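Local structure of negative regulator of ofd1 (Schizosaccharomyces pombe, 3QTM) at residues L130-R134 against P187-L191; V151-N156 against Y194-F198. The protein is required for correct translation termination and stabilises the N-terminal transcription factor domain of sre1, probably by directly inhibiting ofd1, thereby supporting hypoxic gene expression. Residues are numbered along the deposited sequence.

Overall arrangement
Both contacts lie in the N-terminal family region of this all-helical, TPR-like protein, and both use helix 188-197. Contact 1 sets the start of that helix against the middle of helix 119-142. Contact 2 sets its end against the first turns of helix 151-170, the next helix in the chain after 119-142. Helix 188-197 therefore packs against both members of a consecutive helix pair. The centres of the contacts are about 11 Å apart, and they meet where Val155 CG1 packs 4.0 Å from Val133 O. Contact 1 is the more buried, with its centre about 8 Å from that of the chain, against about 16 Å for contact 2.

Contact 1: residues L130-R134 against P187-L191; sequences LEKVR and PLYIL
Residues 130-134 form a continuous piece of helix, with a hydrogen bond of 3.2 Å from Arg134 N to Leu130 O. Residues 187-191 lie at the N-terminal part of helix 188-197, where Ile190 N hydrogen-bonds to Pro187 O at 2.9 Å. The closest CA pair is Leu130 and Pro187, at 6.1 Å. Leu130 points toward the other segment in an m,t rotamer. Its CB lies 4.0 Å from Pro187 CB, and its CD1 is 3.3 Å from Pro187 O and 4.1 Å from Leu188 CD2. Its CD2 lies 3.9 Å from Leu191 CB, and Leu130 O is 3.5 Å from Ile190 CD1. Glu131 starts out sideways, but its m,m rotamer carries OE2 to 3.6 Å from Pro187 CG and 3.7 Å from Ile190 CD1. Val133 CG1 meets Ile190 CG2 at 3.9 Å. Arg134 CB lies 3.9 Å from Ile190 CD1. Arg134 NE (2.9 Å) and NH2 (3.0 Å) both bond to Glu131 OE1 in a salt bridge, and NH2 also forms a salt bridge with Glu97. Ile190, in an m,t rotamer, is a knob in the hole formed by Leu130, Glu131, Val133 and Arg134. This is a single knob-into-hole contact with no hydrogen bond between the segments, consistent with helix packing in a TPR-clan protein. Helix 97-110 touches Glu131 and Lys132, helix 151-170 touches Leu130 and Val133, and helix 213-220 covers Leu188 and Leu191.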
ATOM      1  N   LEU A 130       0.597  -7.922  -7.135  1.00 14.99           N
ATOM      2  CA  LEU A 130       1.578  -7.532  -6.117  1.00 19.26           C
ATOM      3  C   LEU A 130       1.784  -8.641  -5.087  1.00 20.87           C
ATOM      4  O   LEU A 130       2.915  -8.854  -4.634  1.00 20.25           O
ATOM      5  CB  LEU A 130       1.220  -6.209  -5.429  1.00 16.69           C
ATOM      6  CG  LEU A 130       1.373  -4.943  -6.283  1.00 21.56           C
ATOM      7  CD1 LEU A 130       0.895  -3.714  -5.516  1.00 19.39           C
ATOM      8  CD2 LEU A 130       2.818  -4.758  -6.761  1.00 20.45           C
ATOM      9  N   GLU A 131       0.721  -9.363  -4.726  1.00 17.78           N
ATOM     10  CA  GLU A 131       0.906 -10.471  -3.771  1.00 20.21           C
ATOM     11  C   GLU A 131       1.730 -11.571  -4.419  1.00 21.14           C
ATOM     12  O   GLU A 131       2.511 -12.242  -3.750  1.00 20.39           O
ATOM     13  CB  GLU A 131      -0.414 -11.040  -3.244  1.00 18.05           C
ATOM     14  CG  GLU A 131      -1.174 -10.078  -2.359  1.00 22.63           C
ATOM     15  CD  GLU A 131      -0.400  -9.693  -1.098  1.00 28.88           C
ATOM     16  OE1 GLU A 131       0.530 -10.431  -0.700  1.00 29.90           O
ATOM     17  OE2 GLU A 131      -0.731  -8.648  -0.496  1.00 34.88           O
ATOM     18  N   LYS A 132       1.553 -11.751  -5.727  1.00 19.95           N
ATOM     19  CA  LYS A 132       2.373 -12.694  -6.477  1.00 18.39           C
ATOM     20  C   LYS A 132       3.871 -12.308  -6.376  1.00 21.16           C
ATOM     21  O   LYS A 132       4.728 -13.166  -6.135  1.00 19.23           O
ATOM     22  CB  LYS A 132       1.920 -12.741  -7.938  1.00 18.36           C
ATOM     23  CG  LYS A 132       2.701 -13.713  -8.824  1.00 23.02           C
ATOM     24  CD  LYS A 132       2.432 -15.167  -8.450  1.00 25.58           C
ATOM     25  CE  LYS A 132       3.032 -16.137  -9.481  1.00 30.27           C
ATOM     26  NZ  LYS A 132       2.982 -17.568  -9.031  1.00 26.98           N
ATOM     27  N   VAL A 133       4.170 -11.018  -6.541  1.00 19.29           N
ATOM     28  CA  VAL A 133       5.545 -10.525  -6.459  1.00 22.07           C
ATOM     29  C   VAL A 133       6.185 -10.894  -5.116  1.00 21.89           C
ATOM     30  O   VAL A 133       7.313 -11.392  -5.053  1.00 20.07           O
ATOM     31  CB  VAL A 133       5.594  -8.992  -6.621  1.00 21.60           C
ATOM     32  CG1 VAL A 133       6.916  -8.447  -6.111  1.00 19.47           C
ATOM     33  CG2 VAL A 133       5.330  -8.577  -8.088  1.00 20.24           C
ATOM     34  N   ARG A 134       5.447 -10.647  -4.042  1.00 23.15           N
ATOM     35  CA  ARG A 134       5.927 -10.967  -2.707  1.00 22.05           C
ATOM     36  C   ARG A 134       6.250 -12.452  -2.557  1.00 22.64           C
ATOM     37  O   ARG A 134       7.293 -12.823  -2.010  1.00 23.86           O
ATOM     38  CB  ARG A 134       4.926 -10.533  -1.640  1.00 20.40           C
ATOM     39  CG  ARG A 134       5.361 -10.892  -0.220  1.00 24.48           C
ATOM     40  CD  ARG A 134       4.300 -10.507   0.798  1.00 26.04           C
ATOM     41  NE  ARG A 134       3.040 -11.179   0.510  1.00 30.39           N
ATOM     42  CZ  ARG A 134       2.774 -12.442   0.830  1.00 32.87           C
ATOM     43  NH1 ARG A 134       3.682 -13.178   1.458  1.00 30.76           N
ATOM     44  NH2 ARG A 134       1.597 -12.972   0.527  1.00 30.82           N
ATOM     45  N   PRO A 187      -1.067  -3.929  -0.193  1.00 24.63           N
ATOM     46  CA  PRO A 187      -0.084  -4.472  -1.137  1.00 24.92           C
ATOM     47  C   PRO A 187       0.782  -3.393  -1.794  1.00 25.41           C
ATOM     48  O   PRO A 187       1.818  -3.741  -2.349  1.00 23.38           O
ATOM     49  CB  PRO A 187      -0.954  -5.164  -2.194  1.00 22.49           C
ATOM     50  CG  PRO A 187      -2.203  -5.530  -1.453  1.00 24.98           C
ATOM     51  CD  PRO A 187      -2.437  -4.369  -0.521  1.00 24.75           C
ATOM     52  N   LEU A 188       0.380  -2.124  -1.740  1.00 22.33           N
ATOM     53  CA  LEU A 188       1.235  -1.070  -2.281  1.00 25.16           C
ATOM     54  C   LEU A 188       2.578  -1.039  -1.551  1.00 25.85           C
ATOM     55  O   LEU A 188       3.576  -0.616  -2.120  1.00 26.31           O
ATOM     56  CB  LEU A 188       0.571   0.314  -2.221  1.00 23.39           C
ATOM     57  CG  LEU A 188      -0.637   0.529  -3.132  1.00 24.88           C
ATOM     58  CD1 LEU A 188      -1.025   1.988  -3.133  1.00 23.95           C
ATOM     59  CD2 LEU A 188      -0.334   0.056  -4.556  1.00 24.91           C
ATOM     60  N   TYR A 189       2.609  -1.488  -0.297  1.00 27.45           N
ATOM     61  CA  TYR A 189       3.878  -1.576   0.430  1.00 25.71           C
ATOM     62  C   TYR A 189       4.851  -2.483  -0.316  1.00 27.60           C
ATOM     63  O   TYR A 189       6.053  -2.225  -0.335  1.00 25.72           O
ATOM     64  CB  TYR A 189       3.705  -2.113   1.860  1.00 28.16           C
ATOM     65  CG  TYR A 189       2.758  -1.334   2.762  1.00 35.60           C
ATOM     66  CD1 TYR A 189       2.859   0.049   2.904  1.00 35.62           C
ATOM     67  CD2 TYR A 189       1.778  -2.000   3.503  1.00 40.79           C
ATOM     68  CE1 TYR A 189       1.985   0.751   3.749  1.00 34.76           C
ATOM     69  CE2 TYR A 189       0.910  -1.315   4.337  1.00 40.22           C
ATOM     70  CZ  TYR A 189       1.014   0.057   4.459  1.00 39.06           C
ATOM     71  OH  TYR A 189       0.134   0.720   5.300  1.00 45.55           O
ATOM     72  N   ILE A 190       4.334  -3.550  -0.921  1.00 25.33           N
ATOM     73  CA  ILE A 190       5.182  -4.478  -1.664  1.00 24.30           C
ATOM     74  C   ILE A 190       5.846  -3.743  -2.804  1.00 26.15           C
ATOM     75  O   ILE A 190       7.035  -3.916  -3.058  1.00 26.20           O
ATOM     76  CB  ILE A 190       4.368  -5.656  -2.239  1.00 24.68           C
ATOM     77  CG1 ILE A 190       3.724  -6.447  -1.093  1.00 25.33           C
ATOM     78  CG2 ILE A 190       5.247  -6.536  -3.132  1.00 20.06           C
ATOM     79  CD1 ILE A 190       2.598  -7.346  -1.524  1.00 22.10           C
ATOM     80  N   LEU A 191       5.073  -2.915  -3.497  1.00 25.21           N
ATOM     81  CA  LEU A 191       5.608  -2.179  -4.639  1.00 25.22           C
ATOM     82  C   LEU A 191       6.662  -1.161  -4.193  1.00 25.84           C
ATOM     83  O   LEU A 191       7.696  -1.019  -4.832  1.00 24.74           O
ATOM     84  CB  LEU A 191       4.487  -1.486  -5.426  1.00 20.16           C
ATOM     85  CG  LEU A 191       4.893  -0.679  -6.669  1.00 26.84           C
ATOM     86  CD1 LEU A 191       5.639  -1.543  -7.670  1.00 21.46           C
ATOM     87  CD2 LEU A 191       3.668  -0.035  -7.332  1.00 22.90           C
TER

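Contact 2: residues V151-N156 against Y194-F198; sequences VTQLVN and YLFQF
Tyr194 reaches across from helix 188-197 and sets its ring against Thr152 and Val155, with Asn156 at its edge. Its t rotamer at chi1 carries the ring toward residues 151-156, which form the first turns of helix 151-170. There Val155 N bonds to Val151 O at 2.8 Å and Asn156 N to Thr152 O at 3.0 Å. Tyr194 CE1 lies 3.3 Å from Val155 CG2, and Tyr194 OH lies 3.2 Å from Thr152 CG2. Asn156 starts out sideways, and its m rotamer at chi1 brings ND2 to the edge of the tyrosine ring, 2.6 Å from Tyr194 OH.

Phe198 is the second aromatic residue in the contact. It is the first after the helix to leave helical phi/psi, at -127°/27°, yet its N still bonds to Tyr194 O at 2.9 Å. Thr152 and Phe198 form the closest CA pair, at 7.7 Å, so side chains span the space between the backbones. With chi1 in the m well, Phe198 puts CE2 3.2 Å from Val151 CG2 and CD2 3.8 Å from Thr152 CG2. Thr152, with chi1 in p, thus has its methyl group near both aromatic side chains.

The contact joins the start of one helix to the end of another, consistent with the TPR clan. Helix 119-142 adds His140 against Val151 and Leu136 against Val155, and Phe202 packs on Tyr194 and Asn156. Two aromatic rings meet valine and threonine methyl groups. This implies that the contact rests mainly on apolar packing of side chains, with Asn156 ND2 the one close polar atom of residues 151-156 beside Tyr194 OH.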
ATOM      1  N   VAL A 151      16.046 -11.891  -9.213  1.00 28.82           N
ATOM      2  CA  VAL A 151      14.706 -11.535  -8.767  1.00 26.34           C
ATOM      3  C   VAL A 151      14.008 -10.582  -9.732  1.00 27.33           C
ATOM      4  O   VAL A 151      12.822 -10.736 -10.015  1.00 25.20           O
ATOM      5  CB  VAL A 151      14.714 -10.890  -7.360  1.00 31.78           C
ATOM      6  CG1 VAL A 151      15.459 -11.753  -6.382  1.00 36.33           C
ATOM      7  CG2 VAL A 151      15.355  -9.533  -7.416  1.00 37.85           C
ATOM      8  N   THR A 152      14.736  -9.587 -10.236  1.00 29.79           N
ATOM      9  CA  THR A 152      14.104  -8.591 -11.095  1.00 28.83           C
ATOM     10  C   THR A 152      13.604  -9.240 -12.366  1.00 27.48           C
ATOM     11  O   THR A 152      12.552  -8.880 -12.883  1.00 24.87           O
ATOM     12  CB  THR A 152      15.038  -7.421 -11.415  1.00 31.51           C
ATOM     13  OG1 THR A 152      16.261  -7.922 -11.963  1.00 35.23           O
ATOM     14  CG2 THR A 152      15.347  -6.641 -10.141  1.00 33.72           C
ATOM     15  N   GLN A 153      14.350 -10.222 -12.856  1.00 25.56           N
ATOM     16  CA  GLN A 153      13.902 -10.987 -14.004  1.00 27.20           C
ATOM     17  C   GLN A 153      12.590 -11.690 -13.632  1.00 24.36           C
ATOM     18  O   GLN A 153      11.615 -11.671 -14.390  1.00 26.20           O
ATOM     19  CB  GLN A 153      14.979 -12.012 -14.392  1.00 25.50           C
ATOM     20  CG  GLN A 153      14.636 -12.856 -15.593  1.00 28.80           C
ATOM     21  CD  GLN A 153      14.566 -12.040 -16.881  1.00 32.39           C
ATOM     22  OE1 GLN A 153      15.125 -10.947 -16.969  1.00 37.72           O
ATOM     23  NE2 GLN A 153      13.886 -12.580 -17.889  1.00 29.85           N
ATOM     24  N   LEU A 154      12.578 -12.302 -12.450  1.00 25.25           N
ATOM     25  CA  LEU A 154      11.435 -13.065 -11.949  1.00 23.87           C
ATOM     26  C   LEU A 154      10.162 -12.248 -11.799  1.00 22.43           C
ATOM     27  O   LEU A 154       9.095 -12.684 -12.215  1.00 24.00           O
ATOM     28  CB  LEU A 154      11.766 -13.635 -10.571  1.00 28.14           C
ATOM     29  CG  LEU A 154      12.082 -15.107 -10.394  1.00 32.59           C
ATOM     30  CD1 LEU A 154      12.052 -15.434  -8.906  1.00 32.02           C
ATOM     31  CD2 LEU A 154      11.083 -15.953 -11.153  1.00 29.76           C
ATOM     32  N   VAL A 155      10.277 -11.066 -11.193  1.00 23.65           N
ATOM     33  CA  VAL A 155       9.093 -10.301 -10.774  1.00 25.00           C
ATOM     34  C   VAL A 155       8.699  -9.089 -11.648  1.00 25.05           C
ATOM     35  O   VAL A 155       7.567  -8.618 -11.573  1.00 23.10           O
ATOM     36  CB  VAL A 155       9.194  -9.867  -9.284  1.00 23.73           C
ATOM     37  CG1 VAL A 155       9.526 -11.081  -8.392  1.00 22.13           C
ATOM     38  CG2 VAL A 155      10.235  -8.787  -9.102  1.00 24.51           C
ATOM     39  N   ASN A 156       9.611  -8.593 -12.480  1.00 26.02           N
ATOM     40  CA  ASN A 156       9.307  -7.423 -13.306  1.00 24.99           C
ATOM     41  C   ASN A 156       8.000  -7.516 -14.098  1.00 25.68           C
ATOM     42  O   ASN A 156       7.273  -6.526 -14.188  1.00 27.30           O
ATOM     43  CB  ASN A 156      10.465  -7.087 -14.247  1.00 27.63           C
ATOM     44  CG  ASN A 156      11.547  -6.246 -13.573  1.00 34.19           C
ATOM     45  OD1 ASN A 156      12.677  -6.165 -14.060  1.00 36.40           O
ATOM     46  ND2 ASN A 156      11.208  -5.625 -12.445  1.00 32.20           N
ATOM     47  N   TYR A 194       9.843  -2.843  -3.327  1.00 31.31           N
ATOM     48  CA  TYR A 194      10.530  -3.316  -4.514  1.00 31.82           C
ATOM     49  C   TYR A 194      11.313  -2.207  -5.203  1.00 32.80           C
ATOM     50  O   TYR A 194      12.456  -2.405  -5.608  1.00 32.03           O
ATOM     51  CB  TYR A 194       9.555  -3.932  -5.511  1.00 27.92           C
ATOM     52  CG  TYR A 194      10.251  -4.475  -6.729  1.00 28.21           C
ATOM     53  CD1 TYR A 194      11.055  -5.604  -6.636  1.00 32.16           C
ATOM     54  CD2 TYR A 194      10.116  -3.864  -7.964  1.00 30.08           C
ATOM     55  CE1 TYR A 194      11.697  -6.110  -7.727  1.00 33.49           C
ATOM     56  CE2 TYR A 194      10.755  -4.368  -9.075  1.00 33.47           C
ATOM     57  CZ  TYR A 194      11.547  -5.492  -8.949  1.00 34.61           C
ATOM     58  OH  TYR A 194      12.198  -6.011 -10.048  1.00 38.62           O
ATOM     59  N   LEU A 195      10.673  -1.056  -5.370  1.00 31.49           N
ATOM     60  CA  LEU A 195      11.309   0.079  -6.025  1.00 36.80           C
ATOM     61  C   LEU A 195      12.479   0.615  -5.202  1.00 37.37           C
ATOM     62  O   LEU A 195      13.393   1.227  -5.740  1.00 41.10           O
ATOM     63  CB  LEU A 195      10.294   1.191  -6.256  1.00 31.39           C
ATOM     64  CG  LEU A 195       9.114   0.819  -7.148  1.00 34.92           C
ATOM     65  CD1 LEU A 195       8.180   2.008  -7.296  1.00 34.79           C
ATOM     66  CD2 LEU A 195       9.604   0.356  -8.487  1.00 34.58           C
ATOM     67  N   PHE A 196      12.428   0.396  -3.893  1.00 35.36           N
ATOM     68  CA  PHE A 196      13.495   0.816  -2.995  1.00 41.09           C
ATOM     69  C   PHE A 196      14.669  -0.173  -3.040  1.00 42.82           C
ATOM     70  O   PHE A 196      15.827   0.224  -3.174  1.00 44.05           O
ATOM     71  CB  PHE A 196      12.967   0.957  -1.560  1.00 38.05           C
ATOM     72  CG  PHE A 196      14.051   1.000  -0.516  1.00 45.57           C
ATOM     73  CD1 PHE A 196      14.815   2.147  -0.337  1.00 46.12           C
ATOM     74  CD2 PHE A 196      14.311  -0.107   0.281  1.00 48.16           C
ATOM     75  CE1 PHE A 196      15.822   2.189   0.616  1.00 46.63           C
ATOM     76  CE2 PHE A 196      15.316  -0.074   1.239  1.00 50.03           C
ATOM     77  CZ  PHE A 196      16.071   1.078   1.408  1.00 51.25           C
ATOM     78  N   GLN A 197      14.354  -1.460  -2.930  1.00 37.85           N
ATOM     79  CA  GLN A 197      15.363  -2.499  -2.926  1.00 43.51           C
ATOM     80  C   GLN A 197      16.066  -2.553  -4.272  1.00 43.45           C
ATOM     81  O   GLN A 197      17.269  -2.779  -4.337  1.00 44.83           O
ATOM     82  CB  GLN A 197      14.734  -3.857  -2.616  1.00 42.74           C
ATOM     83  CG  GLN A 197      14.186  -3.995  -1.202  1.00 52.10           C
ATOM     84  CD  GLN A 197      15.055  -4.874  -0.327  1.00 66.29           C
ATOM     85  OE1 GLN A 197      15.662  -5.836  -0.806  1.00 70.18           O
ATOM     86  NE2 GLN A 197      15.118  -4.553   0.965  1.00 69.44           N
ATOM     87  N   PHE A 198      15.315  -2.325  -5.344  1.00 39.26           N
ATOM     88  CA  PHE A 198      15.829  -2.559  -6.691  1.00 42.41           C
ATOM     89  C   PHE A 198      15.684  -1.356  -7.608  1.00 43.05           C
ATOM     90  O   PHE A 198      15.602  -1.501  -8.824  1.00 47.71           O
ATOM     91  CB  PHE A 198      15.144  -3.786  -7.306  1.00 38.67           C
ATOM     92  CG  PHE A 198      15.309  -5.036  -6.487  1.00 40.68           C
ATOM     93  CD1 PHE A 198      14.353  -5.399  -5.551  1.00 40.93           C
ATOM     94  CD2 PHE A 198      16.435  -5.835  -6.638  1.00 40.77           C
ATOM     95  CE1 PHE A 198      14.508  -6.543  -4.784  1.00 44.78           C
ATOM     96  CE2 PHE A 198      16.598  -6.975  -5.878  1.00 40.29           C
ATOM     97  CZ  PHE A 198      15.633  -7.332  -4.944  1.00 40.71           C
TER